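Local coordinates for formylmethanofuran--tetrahydromethanopterin formyltransferase (Methanosarcina barkeri, PDB 1M5S), which catalyses the reversible transfer of a formyl group from formylmethanofuran to tetrahydromethanopterin, an early step of methanogenesis from carbon dioxide, at residues Ala52-Arg58 / Val72-Cys77; Thr102-Asn106 / Phe149-Ile155; Thr45-Met49 / Ile76-Lys80; Phe169-Gln173 / Asp240-Tyr245. All blocks are in the same frame, centred on the assembly; numbering follows the deposited sequence.

Contact 1 of 4, residues Ala52-Arg58 / Val72-Cys77; sequences AEAGIER and VYVQIC
A buried beta hairpin, with a beta bulge near its loop end, pairs the antiparallel strands 53-58 and 72-77, whose axes approach to 4.5 Å at 146°. Glu-53/Cys-77 and Gly-55/Gln-75 are hydrogen-bonded pairs (Glu-53 N to Cys-77 O 3.0 Å; Gly-55 N to Gln-75 O 3.1 Å), and Ala-54/Ile-76 and Ile-56/Val-74 the non-hydrogen-bonded pairs. Glu-57, at phi/psi -85/-51, is the extra residue: Glu-57 N gives a 2.9 Å bond to Tyr-73 O, while Tyr-73 N binds Arg-58 O at 3.0 Å. On the face under helices 30-41 and 81-95, Ile-56 (chi1 m) packs against two valines of the partner strand, CG2 3.5 Å from Val-72 CG1 and CG1 4.1 Å from Val-74 CG1; Ala-54 leaves room for Ile-76 CG1, 4.1 Å from its CB. Across the sheet, Gly-55 leaves a notch beside which extended Gln-75 reaches along to Glu-57 (NE2 to OE1 2.9 Å). Glu-57 OE2 also binds Gly-192 N and Arg-22. Glu-53 and Cys-77 meet CB to CB at 3.9 Å. Beyond the bulge Arg-58, salt-bridged to Glu-64, turns back (chi1 p) to bring NH2 within 3.3 Å of Tyr-73 CE2, which lies over one guanidinium face.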
loop_
_atom_site.group_PDB
_atom_site.type_symbol
_atom_site.label_atom_id
_atom_site.label_comp_id
_atom_site.label_asym_id
_atom_site.label_seq_id
_atom_site.Cartn_x
_atom_site.Cartn_y
_atom_site.Cartn_z
ATOM N N ALA A 52 2.825 -17.658 19.084
ATOM C CA ALA A 52 1.391 -17.434 19.254
ATOM C C ALA A 52 0.649 -17.560 17.932
ATOM O O ALA A 52 1.241 -17.883 16.897
ATOM C CB ALA A 52 1.138 -16.054 19.861
ATOM N N GLU A 53 -0.670 -17.421 18.008
ATOM C CA GLU A 53 -1.499 -17.235 16.826
ATOM C C GLU A 53 -2.088 -15.838 16.902
ATOM O O GLU A 53 -2.814 -15.518 17.841
ATOM C CB GLU A 53 -2.628 -18.266 16.794
ATOM C CG GLU A 53 -2.356 -19.459 15.900
ATOM C CD GLU A 53 -3.335 -20.607 16.133
ATOM O OE1 GLU A 53 -4.544 -20.343 16.313
ATOM O OE2 GLU A 53 -2.885 -21.775 16.148
ATOM N N ALA A 54 -1.780 -15.005 15.915
ATOM C CA ALA A 54 -2.145 -13.601 15.996
ATOM C C ALA A 54 -2.492 -13.020 14.630
ATOM O O ALA A 54 -2.114 -13.555 13.586
ATOM C CB ALA A 54 -1.007 -12.812 16.637
ATOM N N GLY A 55 -3.217 -11.911 14.647
ATOM C CA GLY A 55 -3.541 -11.246 13.403
ATOM C C GLY A 55 -4.413 -10.030 13.606
ATOM O O GLY A 55 -4.905 -9.753 14.709
ATOM N N ILE A 56 -4.623 -9.309 12.514
ATOM C CA ILE A 56 -5.453 -8.123 12.542
ATOM C C ILE A 56 -6.913 -8.534 12.388
ATOM O O ILE A 56 -7.259 -9.334 11.526
ATOM C CB ILE A 56 -5.030 -7.150 11.423
ATOM C CG1 ILE A 56 -3.668 -6.544 11.767
ATOM C CG2 ILE A 56 -6.088 -6.053 11.234
ATOM C CD1 ILE A 56 -2.958 -5.970 10.588
ATOM N N GLU A 57 -7.745 -8.043 13.299
ATOM C CA GLU A 57 -9.168 -8.361 13.320
ATOM C C GLU A 57 -9.901 -7.420 12.370
ATOM O O GLU A 57 -10.674 -7.849 11.512
ATOM C CB GLU A 57 -9.698 -8.208 14.755
ATOM C CG GLU A 57 -11.190 -8.445 14.919
ATOM C CD GLU A 57 -11.700 -8.068 16.283
ATOM O OE1 GLU A 57 -11.048 -8.430 17.281
ATOM O OE2 GLU A 57 -12.746 -7.390 16.356
ATOM N N ARG A 58 -9.649 -6.133 12.543
ATOM C CA ARG A 58 -10.251 -5.080 11.718
ATOM C C ARG A 58 -9.720 -3.708 12.134
ATOM O O ARG A 58 -9.202 -3.535 13.248
ATOM C CB ARG A 58 -11.772 -5.086 11.888
ATOM C CG ARG A 58 -12.218 -4.701 13.301
ATOM C CD ARG A 58 -13.452 -3.795 13.315
ATOM N NE ARG A 58 -14.011 -3.601 14.662
ATOM C CZ ARG A 58 -14.379 -2.411 15.155
ATOM N NH1 ARG A 58 -14.254 -1.293 14.426
ATOM N NH2 ARG A 58 -14.890 -2.232 16.381
ATOM N N VAL A 72 -6.108 -0.137 15.113
ATOM C CA VAL A 72 -6.250 -1.502 14.602
ATOM C C VAL A 72 -6.476 -2.435 15.796
ATOM O O VAL A 72 -5.712 -2.404 16.764
ATOM C CB VAL A 72 -4.977 -1.989 13.850
ATOM C CG1 VAL A 72 -5.210 -3.372 13.274
ATOM C CG2 VAL A 72 -4.602 -1.019 12.741
ATOM N N TYR A 73 -7.557 -3.210 15.744
ATOM C CA TYR A 73 -7.781 -4.295 16.698
ATOM C C TYR A 73 -6.996 -5.525 16.277
ATOM O O TYR A 73 -7.033 -5.926 15.111
ATOM C CB TYR A 73 -9.264 -4.661 16.775
ATOM C CG TYR A 73 -10.124 -3.609 17.428
ATOM C CD1 TYR A 73 -10.208 -3.512 18.815
ATOM C CD2 TYR A 73 -10.888 -2.736 16.657
ATOM C CE1 TYR A 73 -11.045 -2.578 19.414
ATOM C CE2 TYR A 73 -11.718 -1.793 17.244
ATOM C CZ TYR A 73 -11.797 -1.720 18.622
ATOM O OH TYR A 73 -12.653 -0.806 19.197
ATOM N N VAL A 74 -6.209 -6.060 17.204
ATOM C CA VAL A 74 -5.526 -7.325 16.979
ATOM C C VAL A 74 -5.984 -8.359 18.010
ATOM O O VAL A 74 -6.628 -8.014 19.005
ATOM C CB VAL A 74 -3.980 -7.168 17.034
ATOM C CG1 VAL A 74 -3.503 -6.283 15.881
ATOM C CG2 VAL A 74 -3.546 -6.589 18.371
ATOM N N GLN A 75 -5.852 -9.626 17.638
ATOM C CA GLN A 75 -6.097 -10.725 18.553
ATOM C C GLN A 75 -4.814 -11.520 18.650
ATOM O O GLN A 75 -4.130 -11.719 17.649
ATOM C CB GLN A 75 -7.231 -11.617 18.043
ATOM C CG GLN A 75 -8.608 -10.991 18.144
ATOM C CD GLN A 75 -9.716 -11.910 17.654
ATOM O OE1 GLN A 75 -9.520 -13.116 17.507
ATOM N NE2 GLN A 75 -10.895 -11.341 17.425
ATOM N N ILE A 76 -4.380 -11.760 19.880
ATOM C CA ILE A 76 -3.249 -12.633 20.123
ATOM C C ILE A 76 -3.783 -13.835 20.892
ATOM O O ILE A 76 -4.599 -13.681 21.799
ATOM C CB ILE A 76 -2.151 -11.909 20.925
ATOM C CG1 ILE A 76 -1.605 -10.730 20.102
ATOM C CG2 ILE A 76 -1.020 -12.869 21.260
ATOM C CD1 ILE A 76 -0.892 -9.653 20.922
ATOM N N CYS A 77 -3.485 -15.020 20.368
ATOM C CA CYS A 77 -4.139 -16.257 20.787
ATOM C C CYS A 77 -3.096 -17.256 21.260
ATOM O O CYS A 77 -2.008 -17.367 20.677
ATOM C CB CYS A 77 -4.916 -16.882 19.620
ATOM S SG CYS A 77 -6.093 -15.796 18.773
#

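Contact 2 of 4, residues Thr102-Asn106 / Phe149-Ile155; sequences TAVFN and FLAEENI
Val-104 (chi1 t) packs its CG2 3.7 Å from Phe-149 CZ, at the edge of that ring, and its CG1 4.2 Å from Ile-155 CD1. The strands beneath, 103-106 and 149-152, run parallel at 9° with axes 4.7 Å apart. Val-104 pairs with Ala-151 (CA to CA 4.6 Å): Val-104 N donates to Leu-150 O and Val-104 O accepts from Glu-152 N, each at 2.9 Å. Below this pair a water bridges Thr-102 O and Leu-150 N, 2.8 Å from each. Above it segment 149-155 bends off after Glu-152, whose t side chain takes over the role of a backbone acceptor: OE1 receives Asn-106 N at 2.8 Å and also forms a salt bridge with Arg-137. The chain returns at Ile-155, where Asn-106 OD1 lies 3.3 Å from Ile-155 CA and binds Gly-156 N. With helix 81-95 covering Val-104 and Ile-155, and strand 12-26 continuing the sheet beside 103-106, this is a parallel strand pair inside the mixed sheet of an alpha/beta sandwich.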
loop_
_atom_site.group_PDB
_atom_site.type_symbol
_atom_site.label_atom_id
_atom_site.label_comp_id
_atom_site.label_asym_id
_atom_site.label_seq_id
_atom_site.Cartn_x
_atom_site.Cartn_y
_atom_site.Cartn_z
ATOM N N THR A 102 2.230 5.052 18.706
ATOM C CA THR A 102 1.217 4.111 19.162
ATOM C C THR A 102 0.700 4.383 20.570
ATOM O O THR A 102 1.401 4.951 21.407
ATOM C CB THR A 102 1.748 2.684 19.121
ATOM O OG1 THR A 102 3.001 2.623 19.811
ATOM C CG2 THR A 102 1.939 2.235 17.686
ATOM N N ALA A 103 -0.569 4.053 20.786
ATOM C CA ALA A 103 -1.131 3.902 22.129
ATOM C C ALA A 103 -1.849 2.557 22.162
ATOM O O ALA A 103 -2.259 2.047 21.121
ATOM C CB ALA A 103 -2.110 5.033 22.432
ATOM N N VAL A 104 -1.873 1.928 23.334
ATOM C CA VAL A 104 -2.490 0.616 23.506
ATOM C C VAL A 104 -3.678 0.721 24.452
ATOM O O VAL A 104 -3.560 1.272 25.546
ATOM C CB VAL A 104 -1.486 -0.405 24.090
ATOM C CG1 VAL A 104 -2.201 -1.686 24.477
ATOM C CG2 VAL A 104 -0.410 -0.703 23.081
ATOM N N PHE A 105 -4.827 0.228 24.004
ATOM C CA PHE A 105 -6.027 0.170 24.829
ATOM C C PHE A 105 -6.558 -1.254 24.908
ATOM O O PHE A 105 -6.155 -2.127 24.135
ATOM C CB PHE A 105 -7.105 1.094 24.263
ATOM C CG PHE A 105 -6.685 2.536 24.195
ATOM C CD1 PHE A 105 -6.794 3.359 25.307
ATOM C CD2 PHE A 105 -6.143 3.060 23.028
ATOM C CE1 PHE A 105 -6.368 4.683 25.260
ATOM C CE2 PHE A 105 -5.719 4.380 22.976
ATOM C CZ PHE A 105 -5.831 5.190 24.095
ATOM N N ASN A 106 -7.477 -1.475 25.841
ATOM C CA ASN A 106 -8.017 -2.804 26.104
ATOM C C ASN A 106 -9.127 -3.139 25.107
ATOM O O ASN A 106 -10.149 -2.450 25.054
ATOM C CB ASN A 106 -8.569 -2.853 27.534
ATOM C CG ASN A 106 -8.866 -4.262 28.002
ATOM O OD1 ASN A 106 -8.837 -5.221 27.222
ATOM N ND2 ASN A 106 -9.122 -4.400 29.293
ATOM N N PHE A 149 4.264 7.303 25.629
ATOM C CA PHE A 149 3.526 6.113 25.220
ATOM C C PHE A 149 2.386 5.855 26.212
ATOM O O PHE A 149 2.597 5.842 27.421
ATOM C CB PHE A 149 4.465 4.905 25.154
ATOM C CG PHE A 149 3.765 3.595 24.894
ATOM C CD1 PHE A 149 3.050 3.390 23.718
ATOM C CD2 PHE A 149 3.835 2.557 25.824
ATOM C CE1 PHE A 149 2.417 2.175 23.466
ATOM C CE2 PHE A 149 3.205 1.331 25.583
ATOM C CZ PHE A 149 2.495 1.142 24.400
ATOM N N LEU A 150 1.167 5.743 25.696
ATOM C CA LEU A 150 -0.003 5.496 26.529
ATOM C C LEU A 150 -0.427 4.030 26.444
ATOM O O LEU A 150 -0.495 3.460 25.357
ATOM C CB LEU A 150 -1.156 6.409 26.102
ATOM C CG LEU A 150 -1.228 7.819 26.712
ATOM C CD1 LEU A 150 0.148 8.413 26.903
ATOM C CD2 LEU A 150 -2.065 8.706 25.816
ATOM N N ALA A 151 -0.620 3.403 27.603
ATOM C CA ALA A 151 -1.044 2.005 27.668
ATOM C C ALA A 151 -2.080 1.804 28.774
ATOM O O ALA A 151 -1.786 2.001 29.952
ATOM C CB ALA A 151 0.170 1.091 27.908
ATOM N N GLU A 152 -3.288 1.398 28.394
ATOM C CA GLU A 152 -4.322 1.057 29.370
ATOM C C GLU A 152 -3.813 -0.012 30.341
ATOM O O GLU A 152 -2.951 -0.826 29.990
ATOM C CB GLU A 152 -5.576 0.552 28.658
ATOM C CG GLU A 152 -6.748 0.259 29.584
ATOM C CD GLU A 152 -8.087 0.276 28.867
ATOM O OE1 GLU A 152 -8.118 0.577 27.655
ATOM O OE2 GLU A 152 -9.116 0.001 29.520
ATOM N N GLU A 153 -4.322 0.011 31.570
ATOM C CA GLU A 153 -3.811 -0.871 32.612
ATOM C C GLU A 153 -3.875 -2.345 32.211
ATOM O O GLU A 153 -2.886 -3.077 32.320
ATOM C CB GLU A 153 -4.589 -0.661 33.907
ATOM C CG GLU A 153 -4.151 -1.603 35.024
ATOM C CD GLU A 153 -4.909 -1.376 36.309
ATOM O OE1 GLU A 153 -6.158 -1.289 36.264
ATOM O OE2 GLU A 153 -4.245 -1.275 37.363
ATOM N N ASN A 154 -5.027 -2.745 31.683
ATOM C CA ASN A 154 -5.322 -4.151 31.438
ATOM C C ASN A 154 -5.590 -4.445 29.967
ATOM O O ASN A 154 -6.074 -3.591 29.226
ATOM C CB ASN A 154 -6.549 -4.581 32.253
ATOM C CG ASN A 154 -6.227 -4.830 33.715
ATOM O OD1 ASN A 154 -5.155 -5.342 34.056
ATOM N ND2 ASN A 154 -7.172 -4.500 34.585
ATOM N N ILE A 155 -5.324 -5.685 29.576
ATOM C CA ILE A 155 -5.853 -6.236 28.334
ATOM C C ILE A 155 -6.666 -7.507 28.623
ATOM O O ILE A 155 -6.151 -8.476 29.192
ATOM C CB ILE A 155 -4.714 -6.549 27.341
ATOM C CG1 ILE A 155 -4.167 -5.246 26.764
ATOM C CG2 ILE A 155 -5.216 -7.444 26.212
ATOM C CD1 ILE A 155 -2.691 -5.263 26.584
HETATM O O HOH W 1 0.938 6.968 23.241
#

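Contact 3 of 4, residues Thr45-Met49 / Ile76-Lys80; sequences TSVIM and ICTFK
Strand 71-78 runs out past a tight turn of the loop 45-49, and the two meet by van der Waals packing without a hydrogen bond between them. The turn is a type I beta turn, with Val-47 and Ile-48 at its corners (phi/psi -68/-2 and -88/4), closed by Met-49 N to Ser-46 O at 3.2 Å; it presents Val-47 toward the strand. Cys-77 comes first, its carbonyl O 3.5 Å from Val-47 CG1. Thr-78, the last strand residue, is the nearest in backbone register (CA to CA of Val-47 6.3 Å), and its CA lies 3.9 Å from the same CG1. Phe-79 then leaves the extended path at phi/psi -66/-49 and, with chi1 m, swings its ring over the turn: Val-47 CG2 sits over the ring face in a CH-pi contact, 4.1 Å from the centroid and 25° off the normal, while Ile-48 CD1 reaches the ring edge, 4.3 Å from CE2 of Phe-79. Lys-80 follows as the N-cap of helix 81-95. Ile-18 of strand 12-26 touches both Val-47 and Phe-79, Glu-53 of strand 53-60 accepts Val-47 N, and Thr-45 OG1 is hydrogen-bonded to Gln-94 O in helix 81-95 of a second subunit.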
loop_
_atom_site.group_PDB
_atom_site.type_symbol
_atom_site.label_atom_id
_atom_site.label_comp_id
_atom_site.label_asym_id
_atom_site.label_seq_id
_atom_site.Cartn_x
_atom_site.Cartn_y
_atom_site.Cartn_z
ATOM N N THR A 45 1.469 -17.642 13.010
ATOM C CA THR A 45 0.483 -18.276 12.134
ATOM C C THR A 45 -0.217 -19.467 12.800
ATOM O O THR A 45 -1.402 -19.707 12.551
ATOM C CB THR A 45 1.120 -18.737 10.780
ATOM O OG1 THR A 45 2.125 -19.729 11.020
ATOM C CG2 THR A 45 1.749 -17.555 10.044
ATOM N N SER A 46 0.468 -20.100 13.754
ATOM C CA SER A 46 0.007 -21.351 14.366
ATOM C C SER A 46 0.759 -21.637 15.672
ATOM O O SER A 46 1.983 -21.771 15.656
ATOM C CB SER A 46 0.208 -22.519 13.381
ATOM O OG SER A 46 -0.260 -23.750 13.914
ATOM N N VAL A 47 0.018 -21.780 16.779
ATOM C CA VAL A 47 0.609 -22.005 18.115
ATOM C C VAL A 47 1.285 -23.373 18.219
ATOM O O VAL A 47 1.890 -23.714 19.237
ATOM C CB VAL A 47 -0.451 -21.923 19.256
ATOM C CG1 VAL A 47 -0.842 -20.483 19.515
ATOM C CG2 VAL A 47 -1.681 -22.742 18.903
ATOM N N ILE A 48 1.207 -24.136 17.138
ATOM C CA ILE A 48 1.717 -25.487 17.117
ATOM C C ILE A 48 3.213 -25.488 16.706
ATOM O O ILE A 48 3.858 -26.544 16.672
ATOM C CB ILE A 48 0.808 -26.360 16.187
ATOM C CG1 ILE A 48 0.120 -27.448 17.015
ATOM C CG2 ILE A 48 1.598 -26.939 15.013
ATOM C CD1 ILE A 48 -1.374 -27.248 17.189
ATOM N N MET A 49 3.773 -24.284 16.543
ATOM C CA MET A 49 5.205 -24.082 16.275
ATOM C C MET A 49 5.653 -22.606 16.238
ATOM O O MET A 49 6.835 -22.305 16.019
ATOM C CB MET A 49 5.597 -24.753 14.961
ATOM C CG MET A 49 6.397 -26.029 15.115
ATOM S SD MET A 49 7.419 -26.346 13.676
ATOM C CE MET A 49 9.053 -25.803 14.302
ATOM N N ILE A 76 -4.380 -11.760 19.880
ATOM C CA ILE A 76 -3.249 -12.633 20.123
ATOM C C ILE A 76 -3.783 -13.835 20.892
ATOM O O ILE A 76 -4.599 -13.681 21.799
ATOM C CB ILE A 76 -2.151 -11.909 20.925
ATOM C CG1 ILE A 76 -1.605 -10.730 20.102
ATOM C CG2 ILE A 76 -1.020 -12.869 21.260
ATOM C CD1 ILE A 76 -0.892 -9.653 20.922
ATOM N N CYS A 77 -3.485 -15.020 20.368
ATOM C CA CYS A 77 -4.139 -16.257 20.787
ATOM C C CYS A 77 -3.096 -17.256 21.260
ATOM O O CYS A 77 -2.008 -17.367 20.677
ATOM C CB CYS A 77 -4.916 -16.882 19.620
ATOM S SG CYS A 77 -6.093 -15.796 18.773
ATOM N N THR A 78 -3.485 -18.078 22.228
ATOM C CA THR A 78 -2.587 -19.099 22.741
ATOM C C THR A 78 -3.386 -20.114 23.580
ATOM O O THR A 78 -4.523 -19.836 23.989
ATOM C CB THR A 78 -1.455 -18.422 23.559
ATOM O OG1 THR A 78 -0.263 -19.213 23.496
ATOM C CG2 THR A 78 -1.880 -18.220 24.986
ATOM N N PHE A 79 -2.864 -21.331 23.708
ATOM C CA PHE A 79 -3.607 -22.390 24.392
ATOM C C PHE A 79 -3.818 -22.129 25.879
ATOM O O PHE A 79 -4.952 -22.149 26.351
ATOM C CB PHE A 79 -2.937 -23.751 24.179
ATOM C CG PHE A 79 -3.324 -24.413 22.887
ATOM C CD1 PHE A 79 -4.617 -24.267 22.381
ATOM C CD2 PHE A 79 -2.387 -25.125 22.142
ATOM C CE1 PHE A 79 -4.973 -24.813 21.147
ATOM C CE2 PHE A 79 -2.730 -25.679 20.904
ATOM C CZ PHE A 79 -4.028 -25.520 20.405
ATOM N N LYS A 80 -2.748 -21.774 26.585
ATOM C CA LYS A 80 -2.829 -21.493 28.017
ATOM C C LYS A 80 -2.783 -19.994 28.337
ATOM O O LYS A 80 -2.000 -19.260 27.742
ATOM C CB LYS A 80 -1.697 -22.217 28.745
ATOM C CG LYS A 80 -2.059 -23.627 29.183
ATOM C CD LYS A 80 -1.172 -24.675 28.529
ATOM C CE LYS A 80 -1.634 -26.077 28.906
ATOM N NZ LYS A 80 -3.097 -26.261 28.657
#

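Contact 4 of 4, residues Phe169-Gln173 / Asp240-Tyr245; sequences FGDSQ and DVNAVY
A classic beta bulge joins the end of strand 147-170 to the antiparallel start of strand 243-251: Asn-242 and Ala-243 both face Gly-170. Gly-170 N donates to Ala-243 O at 2.9 Å and Gly-170 O accepts Asn-242 N at 3.0 Å, with Asn-242 at phi/psi -116/-3. Its side chain (chi1 m) extends the pairing into the turn, ND2 binding Asp-171 O at 3.0 Å. One register step away, Phe-169 and Val-244 form a non-hydrogen-bonded pair (CA to CA 4.6 Å); Val-244 CG2 lies over the Phe-169 ring face in a CH-pi contact, 4.2 Å from the centroid, and Val-241 CG2 packs 3.9 Å from Phe-169 CB. On the other face Ala-243 CB touches Gln-173 CA at 3.4 Å. Tyr-245 OH and Gln-173 NE2 bond to Glu-146 of a second subunit, and Ser-172 OG is hydrogen-bonded to Thr-175 OG1 and also to Ser-172 OG of a third subunit. Ser-172 is the N-cap of helix 173-187, which packs on Tyr-245, and strand 147-170 lies between strands 243-251 and 274-278.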
loop_
_atom_site.group_PDB
_atom_site.type_symbol
_atom_site.label_atom_id
_atom_site.label_comp_id
_atom_site.label_asym_id
_atom_site.label_seq_id
_atom_site.Cartn_x
_atom_site.Cartn_y
_atom_site.Cartn_z
ATOM N N PHE A 169 -10.969 -24.472 -3.980
ATOM C CA PHE A 169 -10.405 -25.210 -5.111
ATOM C C PHE A 169 -10.499 -24.332 -6.363
ATOM O O PHE A 169 -11.576 -23.835 -6.694
ATOM C CB PHE A 169 -11.199 -26.504 -5.354
ATOM C CG PHE A 169 -11.081 -27.518 -4.251
ATOM C CD1 PHE A 169 -11.505 -27.220 -2.958
ATOM C CD2 PHE A 169 -10.595 -28.793 -4.518
ATOM C CE1 PHE A 169 -11.450 -28.174 -1.950
ATOM C CE2 PHE A 169 -10.536 -29.756 -3.518
ATOM C CZ PHE A 169 -10.965 -29.446 -2.233
ATOM N N GLY A 170 -9.387 -24.149 -7.063
ATOM C CA GLY A 170 -9.424 -23.334 -8.263
ATOM C C GLY A 170 -8.840 -24.043 -9.469
ATOM O O GLY A 170 -8.012 -24.947 -9.320
ATOM N N ASP A 171 -9.214 -23.593 -10.665
ATOM C CA ASP A 171 -8.648 -24.162 -11.887
ATOM C C ASP A 171 -7.160 -23.853 -12.051
ATOM O O ASP A 171 -6.416 -24.627 -12.653
ATOM C CB ASP A 171 -9.432 -23.698 -13.125
ATOM C CG ASP A 171 -9.475 -22.183 -13.286
ATOM O OD1 ASP A 171 -8.961 -21.435 -12.434
ATOM O OD2 ASP A 171 -10.023 -21.737 -14.311
ATOM N N SER A 172 -6.725 -22.764 -11.425
ATOM C CA SER A 172 -5.336 -22.328 -11.479
ATOM C C SER A 172 -4.935 -21.809 -10.101
ATOM O O SER A 172 -5.796 -21.486 -9.281
ATOM C CB SER A 172 -5.170 -21.214 -12.528
ATOM O OG SER A 172 -5.796 -20.006 -12.108
ATOM N N GLN A 173 -3.628 -21.713 -9.868
ATOM C CA GLN A 173 -3.110 -21.164 -8.626
ATOM C C GLN A 173 -3.636 -19.766 -8.362
ATOM O O GLN A 173 -4.076 -19.466 -7.252
ATOM C CB GLN A 173 -1.584 -21.126 -8.655
ATOM C CG GLN A 173 -0.958 -20.855 -7.303
ATOM C CD GLN A 173 0.536 -21.085 -7.304
ATOM O OE1 GLN A 173 1.288 -20.388 -7.986
ATOM N NE2 GLN A 173 0.977 -22.060 -6.520
ATOM N N ASP A 240 -9.706 -31.026 -12.991
ATOM C CA ASP A 240 -9.778 -29.635 -13.433
ATOM C C ASP A 240 -9.387 -28.617 -12.359
ATOM O O ASP A 240 -9.464 -27.411 -12.595
ATOM C CB ASP A 240 -11.174 -29.314 -13.993
ATOM C CG ASP A 240 -12.279 -29.412 -12.946
ATOM O OD1 ASP A 240 -12.088 -30.063 -11.896
ATOM O OD2 ASP A 240 -13.370 -28.857 -13.196
ATOM N N VAL A 241 -8.915 -29.109 -11.214
ATOM C CA VAL A 241 -8.364 -28.257 -10.159
ATOM C C VAL A 241 -6.839 -28.352 -10.116
ATOM O O VAL A 241 -6.284 -29.452 -10.072
ATOM C CB VAL A 241 -8.921 -28.648 -8.775
ATOM C CG1 VAL A 241 -8.121 -27.973 -7.668
ATOM C CG2 VAL A 241 -10.383 -28.268 -8.680
ATOM N N ASN A 242 -6.166 -27.200 -10.088
ATOM C CA ASN A 242 -4.706 -27.177 -10.013
ATOM C C ASN A 242 -4.140 -26.551 -8.749
ATOM O O ASN A 242 -2.929 -26.577 -8.540
ATOM C CB ASN A 242 -4.119 -26.468 -11.229
ATOM C CG ASN A 242 -4.095 -27.348 -12.444
ATOM O OD1 ASN A 242 -3.143 -28.093 -12.659
ATOM N ND2 ASN A 242 -5.181 -27.333 -13.207
ATOM N N ALA A 243 -5.010 -26.038 -7.883
ATOM C CA ALA A 243 -4.555 -25.398 -6.655
ATOM C C ALA A 243 -5.659 -25.297 -5.615
ATOM O O ALA A 243 -6.833 -25.111 -5.947
ATOM C CB ALA A 243 -3.994 -24.006 -6.964
ATOM N N VAL A 244 -5.273 -25.452 -4.352
ATOM C CA VAL A 244 -6.185 -25.265 -3.237
ATOM C C VAL A 244 -5.538 -24.319 -2.235
ATOM O O VAL A 244 -4.336 -24.406 -1.969
ATOM C CB VAL A 244 -6.489 -26.601 -2.517
ATOM C CG1 VAL A 244 -7.553 -26.389 -1.446
ATOM C CG2 VAL A 244 -6.940 -27.655 -3.520
ATOM N N TYR A 245 -6.325 -23.370 -1.740
ATOM C CA TYR A 245 -5.910 -22.544 -0.610
ATOM C C TYR A 245 -6.936 -22.688 0.501
ATOM O O TYR A 245 -8.124 -22.905 0.242
ATOM C CB TYR A 245 -5.787 -21.063 -1.015
ATOM C CG TYR A 245 -4.538 -20.752 -1.807
ATOM C CD1 TYR A 245 -3.293 -20.658 -1.181
ATOM C CD2 TYR A 245 -4.590 -20.608 -3.191
ATOM C CE1 TYR A 245 -2.135 -20.431 -1.917
ATOM C CE2 TYR A 245 -3.443 -20.391 -3.931
ATOM C CZ TYR A 245 -2.221 -20.306 -3.290
ATOM O OH TYR A 245 -1.089 -20.147 -4.040
#

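Overall arrangement
From the N terminus, the loop at 45-49 opens contact 3 and strand 53-60 opens contact 1. Both close on strand 71-78, sharing Ile-76 and Cys-77, so the hairpin of contact 1 nests inside the wider loop of contact 3; Glu-53 OE2 and Val-47 N, 3.0 Å apart, probably bond the two directly. Contact 2 follows in series, closing the excursion between strand 103-106 and the beginning of the long strand 147-170. The far end of that strand starts contact 4, which closes the loop-rich excursion from 173 to 240. Strand 147-170 thereby links contacts 2 and 4, whose centres lie about 43 Å apart on opposite sides of the chain's centre, and one mixed sheet runs through all four.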